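Local coordinates for adhesion G-protein coupled receptor G6 (Danio rerio, PDB 6V55) that acts as a cell-surface receptor linked to myelination, with a calcium-binding extracellular region that probably mediates cell adhesion and helps control signalling, at residues T160-T165 with Q250-G255; V122-S127 with G268-F273; G611-D616 with S670-M675; S623-F628 with V651-T656. All blocks are in the same frame, centred on the assembly; numbering follows the deposited sequence.

Interaction 1. Residues T160-T165 with Q250-G255; sequences TETIFT and QIAGKG
Thr165 carries most of this contact. Its CB sits 3.5 Å from Ala252 O, and from there the two branches part. OG1 stands anti to the carbonyl carbon (chi1 -61°), beside the backbone N, and so turns into the loop that follows strand 248-251. There it works twice: it donates to Ala252 O at 2.8 Å, in the carbonyl plane and on a lone pair, and it accepts from Gly255 N, also at 2.8 Å, through a bent N-H (136°). The methyl branch, CG2, packs beside the same amide, 3.5 Å from Gly255 N. One buried hydroxyl thus satisfies an acceptor and a donor of the backbone and helps to hold the turn. Behind it, Thr165 and Gln250 form a hydrogen-bonded antiparallel pair, with Phe164 and Ile251 as the adjacent non-hydrogen-bonded pair. This is the edge of one sheet in the jelly-roll sandwich of the pentraxin-like domain, with strand 248-251 bordering strand 161-167. Strand 161-167 breaks here at a classic beta bulge, Ile163 and Phe164 both facing Phe177 on the neighbouring strand. At the bulge Ile163 O accepts from Ala252 N, well above its carbonyl plane, at 2.8 Å. Before the bulge, Thr162 OG1 occupies the crowded position between backbone N and carbonyl carbon (chi1 65°) and makes a very short hydrogen bond, 2.5 Å, to Gly253 O and a weak one to Gln264 O. Its CG2 meets Gly255 CA at 3.8 Å, where a glycine with positive phi presents its bare backbone to the methyl group.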
loop_
_atom_site.group_PDB
_atom_site.type_symbol
_atom_site.label_atom_id
_atom_site.label_comp_id
_atom_site.label_asym_id
_atom_site.label_seq_id
_atom_site.Cartn_x
_atom_site.Cartn_y
_atom_site.Cartn_z
ATOM N N THR A 160 -18.044 -54.800 4.652
ATOM C CA THR A 160 -18.796 -54.152 3.577
ATOM C C THR A 160 -18.633 -52.637 3.686
ATOM O O THR A 160 -19.045 -52.030 4.681
ATOM C CB THR A 160 -20.281 -54.547 3.602
ATOM O OG1 THR A 160 -20.920 -53.986 4.755
ATOM C CG2 THR A 160 -20.442 -56.070 3.622
ATOM N N GLU A 161 -18.027 -52.038 2.660
ATOM C CA GLU A 161 -17.784 -50.605 2.590
ATOM C C GLU A 161 -17.773 -50.194 1.120
ATOM O O GLU A 161 -17.339 -50.967 0.262
ATOM C CB GLU A 161 -16.467 -50.238 3.296
ATOM C CG GLU A 161 -15.279 -51.173 3.053
ATOM C CD GLU A 161 -14.118 -50.928 4.033
ATOM O OE1 GLU A 161 -14.197 -49.990 4.855
ATOM O OE2 GLU A 161 -13.105 -51.656 3.977
ATOM N N THR A 162 -18.269 -48.983 0.823
ATOM C CA THR A 162 -18.412 -48.508 -0.553
ATOM C C THR A 162 -17.511 -47.306 -0.831
ATOM O O THR A 162 -17.293 -46.468 0.042
ATOM C CB THR A 162 -19.859 -48.112 -0.857
ATOM O OG1 THR A 162 -20.229 -46.987 -0.050
ATOM C CG2 THR A 162 -20.804 -49.260 -0.575
ATOM N N ILE A 163 -17.011 -47.202 -2.070
ATOM C CA ILE A 163 -16.064 -46.159 -2.446
ATOM C C ILE A 163 -16.666 -45.149 -3.423
ATOM O O ILE A 163 -16.517 -43.934 -3.221
ATOM C CB ILE A 163 -14.745 -46.767 -2.991
ATOM C CG1 ILE A 163 -14.140 -47.667 -1.905
ATOM C CG2 ILE A 163 -13.732 -45.691 -3.421
ATOM C CD1 ILE A 163 -12.827 -48.310 -2.256
ATOM N N PHE A 164 -17.367 -45.599 -4.472
ATOM C CA PHE A 164 -18.276 -44.680 -5.168
ATOM C C PHE A 164 -19.524 -45.425 -5.619
ATOM O O PHE A 164 -19.536 -46.658 -5.698
ATOM C CB PHE A 164 -17.625 -43.933 -6.359
ATOM C CG PHE A 164 -17.072 -44.818 -7.454
ATOM C CD1 PHE A 164 -17.853 -45.171 -8.559
ATOM C CD2 PHE A 164 -15.736 -45.219 -7.423
ATOM C CE1 PHE A 164 -17.329 -45.958 -9.571
ATOM C CE2 PHE A 164 -15.193 -45.987 -8.454
ATOM C CZ PHE A 164 -15.993 -46.377 -9.512
ATOM N N THR A 165 -20.576 -44.659 -5.928
ATOM C CA THR A 165 -21.858 -45.225 -6.347
ATOM C C THR A 165 -22.504 -44.365 -7.428
ATOM O O THR A 165 -22.782 -43.179 -7.212
ATOM C CB THR A 165 -22.812 -45.375 -5.159
ATOM O OG1 THR A 165 -22.234 -46.270 -4.209
ATOM C CG2 THR A 165 -24.162 -45.932 -5.614
ATOM N N GLN A 250 -21.785 -40.437 -6.801
ATOM C CA GLN A 250 -21.473 -39.887 -5.489
ATOM C C GLN A 250 -20.297 -40.604 -4.846
ATOM O O GLN A 250 -20.000 -41.763 -5.150
ATOM C CB GLN A 250 -22.663 -39.964 -4.539
ATOM C CG GLN A 250 -23.172 -41.347 -4.302
ATOM C CD GLN A 250 -24.383 -41.337 -3.425
ATOM O OE1 GLN A 250 -24.324 -40.892 -2.272
ATOM N NE2 GLN A 250 -25.502 -41.816 -3.961
ATOM N N ILE A 251 -19.639 -39.872 -3.937
ATOM C CA ILE A 251 -18.581 -40.416 -3.093
ATOM C C ILE A 251 -19.220 -41.370 -2.095
ATOM O O ILE A 251 -20.305 -41.081 -1.565
ATOM C CB ILE A 251 -17.832 -39.259 -2.404
ATOM C CG1 ILE A 251 -17.350 -38.243 -3.452
ATOM C CG2 ILE A 251 -16.698 -39.740 -1.492
ATOM C CD1 ILE A 251 -16.054 -38.580 -4.110
ATOM N N ALA A 252 -18.560 -42.521 -1.868
ATOM C CA ALA A 252 -19.012 -43.666 -1.075
ATOM C C ALA A 252 -20.375 -44.125 -1.554
ATOM O O ALA A 252 -20.478 -44.761 -2.604
ATOM C CB ALA A 252 -19.036 -43.354 0.423
ATOM N N GLY A 253 -21.427 -43.736 -0.844
ATOM C CA GLY A 253 -22.774 -44.014 -1.303
ATOM C C GLY A 253 -23.231 -45.443 -1.051
ATOM O O GLY A 253 -22.583 -46.243 -0.361
ATOM N N LYS A 254 -24.338 -45.785 -1.716
ATOM C CA LYS A 254 -25.085 -46.993 -1.363
ATOM C C LYS A 254 -24.403 -48.285 -1.818
ATOM O O LYS A 254 -24.428 -49.283 -1.088
ATOM C CB LYS A 254 -26.494 -46.889 -1.938
ATOM C CG LYS A 254 -27.437 -48.053 -1.617
ATOM C CD LYS A 254 -28.838 -47.747 -2.134
ATOM C CE LYS A 254 -28.817 -47.457 -3.630
ATOM N NZ LYS A 254 -30.086 -46.900 -4.137
ATOM N N GLY A 255 -23.772 -48.284 -2.993
ATOM C CA GLY A 255 -23.187 -49.505 -3.507
ATOM C C GLY A 255 -24.269 -50.473 -3.940
ATOM O O GLY A 255 -25.363 -50.080 -4.347
#

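Interaction 2. Residues V122-S127 with G268-F273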
loop_
_atom_site.group_PDB
_atom_site.type_symbol
_atom_site.label_atom_id
_atom_site.label_comp_id
_atom_site.label_asym_id
_atom_site.label_seq_id
_atom_site.Cartn_x
_atom_site.Cartn_y
_atom_site.Cartn_z
ATOM N N VAL A 122 -11.260 -35.340 1.067
ATOM C CA VAL A 122 -12.694 -35.323 1.376
ATOM C C VAL A 122 -13.048 -36.484 2.297
ATOM O O VAL A 122 -12.816 -37.647 1.950
ATOM C CB VAL A 122 -13.564 -35.351 0.100
ATOM C CG1 VAL A 122 -15.009 -35.628 0.427
ATOM C CG2 VAL A 122 -13.515 -34.004 -0.621
ATOM N N THR A 123 -13.634 -36.173 3.456
ATOM C CA THR A 123 -14.123 -37.210 4.365
ATOM C C THR A 123 -15.467 -37.761 3.877
ATOM O O THR A 123 -16.410 -36.995 3.660
ATOM C CB THR A 123 -14.243 -36.639 5.781
ATOM O OG1 THR A 123 -12.948 -36.230 6.244
ATOM C CG2 THR A 123 -14.827 -37.677 6.748
ATOM N N MET A 124 -15.561 -39.089 3.703
ATOM C CA MET A 124 -16.854 -39.572 3.212
ATOM C C MET A 124 -17.775 -39.904 4.383
ATOM O O MET A 124 -17.295 -40.363 5.425
ATOM C CB MET A 124 -16.676 -40.804 2.323
ATOM C CG MET A 124 -15.699 -41.841 2.806
ATOM S SD MET A 124 -14.856 -42.453 1.354
ATOM C CE MET A 124 -13.938 -40.955 1.123
ATOM N N PRO A 125 -19.095 -39.689 4.278
ATOM C CA PRO A 125 -19.930 -39.670 5.483
ATOM C C PRO A 125 -20.277 -41.067 5.976
ATOM O O PRO A 125 -20.109 -42.073 5.289
ATOM C CB PRO A 125 -21.190 -38.930 5.028
ATOM C CG PRO A 125 -21.338 -39.333 3.621
ATOM C CD PRO A 125 -19.927 -39.425 3.080
ATOM N N LYS A 126 -20.766 -41.098 7.209
ATOM C CA LYS A 126 -21.212 -42.325 7.839
ATOM C C LYS A 126 -22.729 -42.462 7.805
ATOM O O LYS A 126 -23.240 -43.582 7.862
ATOM C CB LYS A 126 -20.705 -42.379 9.289
ATOM N N SER A 127 -23.471 -41.367 7.671
ATOM C CA SER A 127 -24.922 -41.486 7.630
ATOM C C SER A 127 -25.425 -41.249 6.206
ATOM O O SER A 127 -24.647 -41.194 5.252
ATOM C CB SER A 127 -25.600 -40.521 8.606
ATOM O OG SER A 127 -26.074 -39.383 7.904
ATOM N N GLY A 268 -12.931 -42.635 5.802
ATOM C CA GLY A 268 -11.622 -42.077 5.464
ATOM C C GLY A 268 -11.712 -40.918 4.477
ATOM O O GLY A 268 -12.727 -40.224 4.406
ATOM N N PHE A 269 -10.609 -40.753 3.736
ATOM C CA PHE A 269 -10.338 -39.647 2.823
ATOM C C PHE A 269 -10.305 -40.123 1.370
ATOM O O PHE A 269 -9.831 -41.223 1.079
ATOM C CB PHE A 269 -8.976 -38.999 3.118
ATOM C CG PHE A 269 -8.859 -38.300 4.437
ATOM C CD1 PHE A 269 -7.587 -38.075 4.968
ATOM C CD2 PHE A 269 -9.976 -37.831 5.121
ATOM C CE1 PHE A 269 -7.424 -37.414 6.156
ATOM C CE2 PHE A 269 -9.826 -37.171 6.327
ATOM C CZ PHE A 269 -8.540 -36.955 6.843
ATOM N N ILE A 270 -10.752 -39.257 0.446
ATOM C CA ILE A 270 -10.562 -39.445 -0.993
ATOM C C ILE A 270 -10.055 -38.144 -1.622
ATOM O O ILE A 270 -10.219 -37.047 -1.078
ATOM C CB ILE A 270 -11.850 -39.948 -1.695
ATOM C CG1 ILE A 270 -11.548 -40.851 -2.905
ATOM C CG2 ILE A 270 -12.796 -38.810 -2.006
ATOM C CD1 ILE A 270 -12.773 -41.437 -3.578
ATOM N N TYR A 271 -9.384 -38.289 -2.765
ATOM C CA TYR A 271 -8.700 -37.169 -3.401
ATOM C C TYR A 271 -8.602 -37.459 -4.888
ATOM O O TYR A 271 -8.364 -38.606 -5.268
ATOM C CB TYR A 271 -7.294 -36.947 -2.794
ATOM C CG TYR A 271 -6.407 -35.957 -3.530
ATOM C CD1 TYR A 271 -5.228 -36.368 -4.184
ATOM C CD2 TYR A 271 -6.744 -34.616 -3.565
ATOM C CE1 TYR A 271 -4.413 -35.433 -4.867
ATOM C CE2 TYR A 271 -5.957 -33.684 -4.231
ATOM C CZ TYR A 271 -4.792 -34.088 -4.887
ATOM O OH TYR A 271 -4.015 -33.145 -5.560
ATOM N N ASN A 272 -8.817 -36.416 -5.705
ATOM C CA ASN A 272 -8.573 -36.407 -7.160
ATOM C C ASN A 272 -9.450 -37.408 -7.935
ATOM O O ASN A 272 -8.988 -38.095 -8.855
ATOM C CB ASN A 272 -7.087 -36.590 -7.488
ATOM C CG ASN A 272 -6.679 -35.786 -8.697
ATOM O OD1 ASN A 272 -7.407 -34.883 -9.124
ATOM N ND2 ASN A 272 -5.531 -36.116 -9.274
ATOM N N PHE A 273 -10.744 -37.444 -7.594
ATOM C CA PHE A 273 -11.689 -38.346 -8.250
ATOM C C PHE A 273 -12.030 -37.814 -9.639
ATOM O O PHE A 273 -12.596 -36.721 -9.776
ATOM C CB PHE A 273 -12.960 -38.505 -7.411
ATOM C CG PHE A 273 -13.873 -39.627 -7.873
ATOM C CD1 PHE A 273 -14.884 -39.397 -8.817
ATOM C CD2 PHE A 273 -13.748 -40.888 -7.333
ATOM C CE1 PHE A 273 -15.713 -40.415 -9.237
ATOM C CE2 PHE A 273 -14.588 -41.913 -7.745
ATOM C CZ PHE A 273 -15.574 -41.673 -8.698
#
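Val122 opens the pairing with a two-way grip on Ile270: its N donates to Ile270 O at 2.9 Å, and its O receives Ile270 N, in the carbonyl plane and on a lone pair, at 3.0 Å. The same Val122 O also takes a CA-H contact from Phe269. On the inner face of the pair, Val122 CB lies 4.1 Å from Ile270 CG2. Thr123 projects to the other face, alongside Phe269 and pointing the same way. Its OG1, beside the backbone N (chi1 -62°), reaches the edge of the phenyl ring in its plane, 3.3 Å from Phe269 CE2. This short strand forms the border of one sheet of the pentraxin-like sandwich, pairing antiparallel with strand 268-276, whose other side is bound to strand 145-154. Met124 then closes the bonding, its N meeting Gly268 O nearly along the C=O axis at 3.1 Å. With CG in the crowded position between N and carbonyl carbon (chi1 43°) and two further bends, its side chain doubles back across Ile270 at about a right angle, bringing CE to 3.6 Å from Ile270 CB; both side chains also touch Ile251 of the facing sheet.

Interaction 3. Residues G611-D616 with S670-M675; sequences GVSALD and SRINFM
Five backbone hydrogen bonds join 611-616 to 670-675. Gly611 and Phe674 exchange two: Gly611 N reaches Phe674 O nearly along its C=O axis at 2.7 Å, while Phe674 N returns to Gly611 O at 2.9 Å. Ser613 and Ile672 form the next hydrogen-bonded antiparallel pair, and the bond from Ile672 N to Ser613 O, 2.7 Å long, is close to straight (170°). Beyond the strand, Leu615 N finds Ser670 O at 2.8 Å, although it comes from above the carbonyl plane. The polar ends of Asn673 and Arg671 find partners outside the pair. Asn673 gives ND2 to Ser701 OG, and its OD1 rests against Val612 CG1 at 3.4 Å, the two side chains lying side by side. Arg671 bends at chi2 and delivers NH2 to Ile594 O, its CB brushing Ser613 O at 3.6 Å. Leu615 crosses Ile672 at about a right angle, CD1 3.7 Å from CG1. Inward backbone groups are thus met within the pair and alternate ones by flanking strands (Val612 with Leu601, Asn673 with Ser701), while the face bearing Ile672 and Phe674, with Ser613 OG against Ile672 CB, is largely apolar, consistent with burial against a second sheet in the GAIN-domain sandwich.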
loop_
_atom_site.group_PDB
_atom_site.type_symbol
_atom_site.label_atom_id
_atom_site.label_comp_id
_atom_site.label_asym_id
_atom_site.label_seq_id
_atom_site.Cartn_x
_atom_site.Cartn_y
_atom_site.Cartn_z
ATOM N N GLY A 611 4.009 39.447 -14.374
ATOM C CA GLY A 611 4.309 39.651 -15.780
ATOM C C GLY A 611 5.291 40.779 -15.955
ATOM O O GLY A 611 5.313 41.737 -15.177
ATOM N N VAL A 612 6.132 40.644 -16.965
ATOM C CA VAL A 612 7.029 41.704 -17.386
ATOM C C VAL A 612 6.769 41.906 -18.863
ATOM O O VAL A 612 6.395 40.962 -19.568
ATOM C CB VAL A 612 8.506 41.364 -17.132
ATOM C CG1 VAL A 612 8.841 41.601 -15.691
ATOM C CG2 VAL A 612 8.767 39.912 -17.464
ATOM N N SER A 613 6.910 43.151 -19.318
ATOM C CA SER A 613 6.882 43.482 -20.737
ATOM C C SER A 613 7.829 44.644 -20.977
ATOM O O SER A 613 8.052 45.472 -20.087
ATOM C CB SER A 613 5.483 43.855 -21.228
ATOM O OG SER A 613 5.129 45.159 -20.812
ATOM N N ALA A 614 8.361 44.714 -22.196
ATOM C CA ALA A 614 9.390 45.692 -22.515
ATOM C C ALA A 614 8.777 47.064 -22.803
ATOM O O ALA A 614 7.725 47.168 -23.443
ATOM C CB ALA A 614 10.208 45.201 -23.709
ATOM N N LEU A 615 9.442 48.118 -22.319
ATOM C CA LEU A 615 8.998 49.502 -22.483
ATOM C C LEU A 615 10.032 50.247 -23.316
ATOM O O LEU A 615 11.195 50.363 -22.910
ATOM C CB LEU A 615 8.803 50.212 -21.133
ATOM C CG LEU A 615 8.019 51.543 -20.941
ATOM C CD1 LEU A 615 7.736 51.825 -19.481
ATOM C CD2 LEU A 615 8.694 52.820 -21.450
ATOM N N ASP A 616 9.577 50.837 -24.419
ATOM C CA ASP A 616 10.392 51.755 -25.202
ATOM C C ASP A 616 10.191 53.180 -24.690
ATOM O O ASP A 616 9.097 53.740 -24.811
ATOM C CB ASP A 616 10.030 51.661 -26.679
ATOM C CG ASP A 616 11.103 52.236 -27.569
ATOM O OD1 ASP A 616 12.201 52.553 -27.053
ATOM O OD2 ASP A 616 10.859 52.356 -28.787
ATOM N N SER A 670 13.403 50.161 -18.506
ATOM C CA SER A 670 13.400 49.158 -19.558
ATOM C C SER A 670 12.071 48.449 -19.704
ATOM O O SER A 670 11.758 47.972 -20.801
ATOM C CB SER A 670 14.455 48.066 -19.278
ATOM O OG SER A 670 15.761 48.578 -19.090
ATOM N N ARG A 671 11.310 48.322 -18.617
ATOM C CA ARG A 671 10.264 47.322 -18.529
ATOM C C ARG A 671 9.035 47.926 -17.892
ATOM O O ARG A 671 9.105 48.956 -17.242
ATOM C CB ARG A 671 10.682 46.115 -17.687
ATOM C CG ARG A 671 11.706 45.224 -18.308
ATOM C CD ARG A 671 12.782 44.920 -17.312
ATOM N NE ARG A 671 13.661 43.850 -17.786
ATOM C CZ ARG A 671 13.755 42.637 -17.242
ATOM N NH1 ARG A 671 13.032 42.308 -16.177
ATOM N NH2 ARG A 671 14.589 41.751 -17.760
ATOM N N ILE A 672 7.901 47.254 -18.079
ATOM C CA ILE A 672 6.727 47.415 -17.227
ATOM C C ILE A 672 6.549 46.115 -16.470
ATOM O O ILE A 672 6.657 45.039 -17.060
ATOM C CB ILE A 672 5.457 47.739 -18.030
ATOM C CG1 ILE A 672 5.776 48.762 -19.114
ATOM C CG2 ILE A 672 4.349 48.238 -17.092
ATOM C CD1 ILE A 672 4.581 49.361 -19.811
ATOM N N ASN A 673 6.304 46.213 -15.173
ATOM C CA ASN A 673 6.061 45.072 -14.307
ATOM C C ASN A 673 4.595 45.047 -13.905
ATOM O O ASN A 673 3.975 46.092 -13.718
ATOM C CB ASN A 673 6.932 45.164 -13.054
ATOM C CG ASN A 673 8.410 45.307 -13.384
ATOM O OD1 ASN A 673 8.893 44.691 -14.321
ATOM N ND2 ASN A 673 9.128 46.136 -12.627
ATOM N N PHE A 674 4.040 43.857 -13.741
ATOM C CA PHE A 674 2.642 43.770 -13.340
ATOM C C PHE A 674 2.496 42.521 -12.490
ATOM O O PHE A 674 2.974 41.459 -12.884
ATOM C CB PHE A 674 1.740 43.722 -14.581
ATOM C CG PHE A 674 0.262 43.819 -14.297
ATOM C CD1 PHE A 674 -0.492 42.671 -14.024
ATOM C CD2 PHE A 674 -0.396 45.034 -14.392
ATOM C CE1 PHE A 674 -1.854 42.739 -13.785
ATOM C CE2 PHE A 674 -1.777 45.113 -14.160
ATOM C CZ PHE A 674 -2.502 43.954 -13.867
ATOM N N MET A 675 1.856 42.649 -11.325
ATOM C CA MET A 675 1.523 41.515 -10.462
ATOM C C MET A 675 0.057 41.598 -10.060
ATOM O O MET A 675 -0.451 42.683 -9.755
ATOM C CB MET A 675 2.375 41.480 -9.184
ATOM C CG MET A 675 3.856 41.660 -9.414
ATOM S SD MET A 675 4.848 41.717 -7.938
ATOM C CE MET A 675 5.826 43.160 -8.372
#

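Interaction 4. Residues S623-F628 with V651-T656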
loop_
_atom_site.group_PDB
_atom_site.type_symbol
_atom_site.label_atom_id
_atom_site.label_comp_id
_atom_site.label_asym_id
_atom_site.label_seq_id
_atom_site.Cartn_x
_atom_site.Cartn_y
_atom_site.Cartn_z
ATOM N N SER A 623 0.014 53.305 -21.711
ATOM C CA SER A 623 -0.133 51.853 -21.645
ATOM C C SER A 623 -1.337 51.506 -20.778
ATOM O O SER A 623 -1.618 52.202 -19.795
ATOM C CB SER A 623 1.135 51.189 -21.079
ATOM O OG SER A 623 1.272 49.844 -21.509
ATOM N N THR A 624 -2.043 50.435 -21.147
ATOM C CA THR A 624 -3.125 49.873 -20.343
ATOM C C THR A 624 -2.855 48.391 -20.167
ATOM O O THR A 624 -2.602 47.694 -21.152
ATOM C CB THR A 624 -4.496 50.090 -20.992
ATOM O OG1 THR A 624 -4.805 51.491 -20.990
ATOM C CG2 THR A 624 -5.602 49.347 -20.234
ATOM N N LEU A 625 -2.861 47.920 -18.914
ATOM C CA LEU A 625 -2.573 46.530 -18.590
ATOM C C LEU A 625 -3.692 46.005 -17.707
ATOM O O LEU A 625 -4.324 46.774 -16.974
ATOM C CB LEU A 625 -1.227 46.360 -17.868
ATOM C CG LEU A 625 0.069 46.861 -18.503
ATOM C CD1 LEU A 625 0.397 48.273 -18.036
ATOM C CD2 LEU A 625 1.179 45.935 -18.099
ATOM N N SER A 626 -3.902 44.687 -17.748
ATOM C CA SER A 626 -5.152 44.106 -17.278
ATOM C C SER A 626 -4.948 42.674 -16.799
ATOM O O SER A 626 -4.241 41.886 -17.431
ATOM C CB SER A 626 -6.190 44.134 -18.403
ATOM O OG SER A 626 -7.508 43.993 -17.915
ATOM N N ALA A 627 -5.595 42.336 -15.688
ATOM C CA ALA A 627 -5.599 40.985 -15.150
ATOM C C ALA A 627 -6.994 40.378 -15.256
ATOM O O ALA A 627 -7.993 41.032 -14.940
ATOM C CB ALA A 627 -5.141 40.984 -13.693
ATOM N N PHE A 628 -7.058 39.115 -15.663
ATOM C CA PHE A 628 -8.330 38.461 -15.944
ATOM C C PHE A 628 -8.139 36.949 -15.851
ATOM O O PHE A 628 -7.009 36.452 -15.894
ATOM C CB PHE A 628 -8.870 38.884 -17.324
ATOM C CG PHE A 628 -8.128 38.276 -18.503
ATOM C CD1 PHE A 628 -6.867 38.755 -18.892
ATOM C CD2 PHE A 628 -8.705 37.246 -19.240
ATOM C CE1 PHE A 628 -6.192 38.210 -19.982
ATOM C CE2 PHE A 628 -8.037 36.685 -20.332
ATOM C CZ PHE A 628 -6.779 37.173 -20.704
ATOM N N VAL A 651 -4.746 48.523 -14.815
ATOM C CA VAL A 651 -3.777 49.570 -14.514
ATOM C C VAL A 651 -3.518 50.336 -15.802
ATOM O O VAL A 651 -3.055 49.756 -16.790
ATOM C CB VAL A 651 -2.471 48.998 -13.947
ATOM C CG1 VAL A 651 -1.422 50.096 -13.804
ATOM C CG2 VAL A 651 -2.718 48.308 -12.611
ATOM N N THR A 652 -3.816 51.628 -15.796
ATOM C CA THR A 652 -3.601 52.490 -16.949
ATOM C C THR A 652 -2.525 53.508 -16.612
ATOM O O THR A 652 -2.686 54.298 -15.674
ATOM C CB THR A 652 -4.888 53.200 -17.353
ATOM O OG1 THR A 652 -5.820 52.228 -17.845
ATOM C CG2 THR A 652 -4.596 54.226 -18.439
ATOM N N LEU A 653 -1.439 53.478 -17.365
ATOM C CA LEU A 653 -0.356 54.426 -17.164
ATOM C C LEU A 653 -0.543 55.611 -18.107
ATOM O O LEU A 653 -0.724 55.402 -19.313
ATOM C CB LEU A 653 0.995 53.763 -17.412
ATOM C CG LEU A 653 1.178 52.361 -16.800
ATOM C CD1 LEU A 653 2.439 51.669 -17.297
ATOM C CD2 LEU A 653 1.179 52.431 -15.286
ATOM N N PRO A 654 -0.505 56.850 -17.597
ATOM C CA PRO A 654 -0.729 58.044 -18.442
ATOM C C PRO A 654 0.416 58.255 -19.422
ATOM O O PRO A 654 1.504 57.686 -19.239
ATOM C CB PRO A 654 -0.787 59.175 -17.406
ATOM C CG PRO A 654 0.061 58.704 -16.311
ATOM C CD PRO A 654 -0.221 57.231 -16.203
ATOM N N PRO A 655 0.208 59.025 -20.499
ATOM C CA PRO A 655 1.308 59.244 -21.457
ATOM C C PRO A 655 2.428 60.115 -20.921
ATOM O O PRO A 655 3.555 60.023 -21.430
ATOM C CB PRO A 655 0.611 59.916 -22.648
ATOM C CG PRO A 655 -0.830 59.551 -22.504
ATOM C CD PRO A 655 -1.077 59.511 -21.037
ATOM N N THR A 656 2.151 60.931 -19.900
ATOM C CA THR A 656 3.115 61.802 -19.227
ATOM C C THR A 656 3.780 61.137 -18.029
ATOM O O THR A 656 4.114 61.834 -17.061
ATOM C CB THR A 656 2.407 63.079 -18.788
ATOM O OG1 THR A 656 1.310 62.735 -17.926
ATOM C CG2 THR A 656 1.881 63.833 -19.985
#
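The flat group that bears on this pair is the Phe674 ring of the facing sheet. Leu625 CB approaches Phe674 CD2 obliquely, from one side of the ring plane. At the ring's edge, Ala627 CB meets Phe674 CE1. Val651 CG2 lies beyond the CE2 rim, a little to the other side of the plane from Leu625. Between 623-628 and 651-656 themselves the contact is made mainly by backbone and aliphatic branches. Leu625 and Val651 form a hydrogen-bonded antiparallel pair whose two bonds are equal in length, with Val651 N to Leu625 O at 2.8 Å and nearly straight (173°). The second such pair is less even: Leu653 N meets Ser623 O nearly along the C=O axis, while the return bond from Ser623 N to Leu653 O stretches to 3.3 Å. On the inner face Leu625 and Leu653 cross obliquely, CD1 of Leu625 4.0 Å from CD1 of Leu653, which also touches Ser623 CB. Thr624 and Thr652 occupy the other face as a non-hydrogen-bonded pair. As cross-strand neighbours they run side by side, and with OG1 beside the backbone N in both (chi1 -67°) a weak hydrogen bond of 3.4 Å links Thr624 OG1 to Thr652 OG1. A largely apolar face (Leu625, Val651, Leu653, with Ser623 at its end) turned to a second sheet, and a threonine-bearing face turned from it, fit the beta-sandwich of a GAIN domain.

Overall arrangement
From the N terminus, the chain first meets 122-127, one half of interaction 2, within the pentraxin-like domain. Interaction 1 opens and closes within the long loop that interaction 2 completes at 268-273. The two contacts belong to different sheets and touch through Phe164 with Phe273 and Ile251 with Ile270, tying the sandwich layers together. The chain then continues to the C-terminal, GPS-bearing region. There interaction 4 opens after 611-616 and closes before 670-675, so interaction 3 encloses it, again with the pairs in two packed sheets. The two enclosures follow in series without crossing, and lie on opposite sides of the chain's centre.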